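Local coordinates for putative N-acetylmuramoyl-L-alanine amidase,autolysin cwp6 (Peptoclostridium difficile, PDB 5J72), which probably hydrolyses the amide link between N-acetylmuramic acid and L-alanine in peptidoglycan, with a zinc-containing amidase domain, and carries CWB2 modules that anchor it to the cell wall, at residues Ser206-Ile211 with Ser223-Ala228. Numbering follows the deposited sequence.
Sequences SDVIII and SQIKSA
Ile225 reaches from its helix onto the strand with both branches of its side chain, each meeting a different residue. Its CG2 methyl touches CG2 of Val208 at 4.1 Å, while its delta methyl meets that of Ile210, CD1 to CD1, at a looser 4.4 Å. The first torsion of Ile225 (chi1 -74°) turns CG2 opposite the backbone N and leaves CG1 beside it; with chi2 extended at 170°, CD1 is carried out to Ile210. On the strand, Val208 offers the methyl that lies beside its own backbone N, and its side chain is set at a slant to that of Ile225. The two strand residues are two apart in sequence, with Ile209 between them, and both send their CB toward the helix, so a single isoleucine serves the pair. The contact illustrates how a helix covers a parallel sheet through branched aliphatic groups: it is wholly apolar and buried, yet small, burying 104 Å² summed over both sides. Helix 219-228 is the crossover of a beta-alpha-beta unit between the parallel neighbours 207-211 and 232-236. Around this contact, Val208 also touches Leu200 of helix 194-203 and Ile161 of strand 158-163, whereas Ile210 leans on Val233 of strand 232-236.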
# COMPACT_ATOMS: atom_id res chain seq x y z
N SER A 206 10.67 7.46 -28.48
CA SER A 206 10.83 6.81 -29.81
C SER A 206 9.71 5.78 -29.96
O SER A 206 9.34 5.41 -31.08
CB SER A 206 12.12 5.98 -29.83
OG SER A 206 13.23 6.84 -29.91
N ASP A 207 9.16 5.27 -28.83
CA ASP A 207 8.17 4.18 -28.92
C ASP A 207 7.08 4.31 -27.90
O ASP A 207 7.36 4.67 -26.74
CB ASP A 207 8.92 2.83 -28.63
CG ASP A 207 9.92 2.41 -29.69
OD1 ASP A 207 11.08 2.82 -29.60
OD2 ASP A 207 9.52 1.67 -30.62
N VAL A 208 5.84 4.07 -28.29
CA VAL A 208 4.71 4.03 -27.36
C VAL A 208 4.20 2.56 -27.38
O VAL A 208 4.06 1.93 -28.46
CB VAL A 208 3.60 5.05 -27.73
CG1 VAL A 208 2.30 4.72 -27.04
CG2 VAL A 208 4.03 6.46 -27.34
N ILE A 209 3.93 2.00 -26.18
CA ILE A 209 3.47 0.62 -26.07
C ILE A 209 2.07 0.75 -25.48
O ILE A 209 1.83 1.24 -24.35
CB ILE A 209 4.42 -0.27 -25.20
CG1 ILE A 209 5.80 -0.34 -25.80
CG2 ILE A 209 3.84 -1.70 -25.02
CD1 ILE A 209 6.77 0.82 -25.29
N ILE A 210 1.09 0.34 -26.29
CA ILE A 210 -0.29 0.38 -25.86
C ILE A 210 -0.67 -0.99 -25.24
O ILE A 210 -0.33 -2.03 -25.80
CB ILE A 210 -1.23 0.65 -27.05
CG1 ILE A 210 -1.05 2.11 -27.53
CG2 ILE A 210 -2.64 0.39 -26.59
CD1 ILE A 210 -1.62 2.31 -28.90
N ILE A 211 -1.31 -0.96 -24.09
CA ILE A 211 -1.76 -2.19 -23.42
C ILE A 211 -3.26 -2.23 -23.65
O ILE A 211 -3.96 -1.30 -23.26
CB ILE A 211 -1.43 -2.16 -21.92
CG1 ILE A 211 0.10 -2.05 -21.71
CG2 ILE A 211 -2.03 -3.46 -21.20
CD1 ILE A 211 0.90 -3.10 -22.43
N SER A 223 -3.73 7.39 -34.00
CA SER A 223 -3.37 8.53 -34.84
C SER A 223 -3.17 9.74 -34.06
O SER A 223 -2.26 10.51 -34.41
CB SER A 223 -4.44 8.82 -35.91
OG SER A 223 -4.70 7.60 -36.58
N GLN A 224 -3.93 9.98 -33.01
CA GLN A 224 -3.66 11.23 -32.26
C GLN A 224 -2.30 11.15 -31.51
O GLN A 224 -1.64 12.16 -31.33
CB GLN A 224 -4.76 11.54 -31.25
CG GLN A 224 -6.06 11.92 -31.92
CD GLN A 224 -7.00 12.57 -30.92
OE1 GLN A 224 -6.64 12.93 -29.82
NE2 GLN A 224 -8.27 12.71 -31.31
N ILE A 225 -1.90 9.94 -31.11
CA ILE A 225 -0.60 9.81 -30.43
C ILE A 225 0.48 10.14 -31.47
O ILE A 225 1.38 10.92 -31.17
CB ILE A 225 -0.47 8.35 -29.95
CG1 ILE A 225 -1.43 8.15 -28.69
CG2 ILE A 225 1.02 8.03 -29.58
CD1 ILE A 225 -1.51 6.67 -28.32
N LYS A 226 0.39 9.55 -32.67
CA LYS A 226 1.47 9.83 -33.67
C LYS A 226 1.45 11.29 -34.12
O LYS A 226 2.48 11.81 -34.58
CB LYS A 226 1.33 8.90 -34.87
CG LYS A 226 1.64 7.48 -34.48
CD LYS A 226 1.34 6.56 -35.65
CE LYS A 226 2.22 5.36 -35.55
NZ LYS A 226 1.67 4.19 -36.28
N SER A 227 0.31 11.98 -34.00
CA SER A 227 0.30 13.39 -34.37
C SER A 227 1.02 14.14 -33.35
O SER A 227 1.60 15.19 -33.65
CB SER A 227 -1.11 13.96 -34.44
OG SER A 227 -1.65 13.50 -35.66
N ALA A 228 1.01 13.66 -32.13
CA ALA A 228 1.75 14.37 -31.10
C ALA A 228 3.23 14.14 -31.27
O ALA A 228 3.99 15.11 -31.27
CB ALA A 228 1.31 13.90 -29.69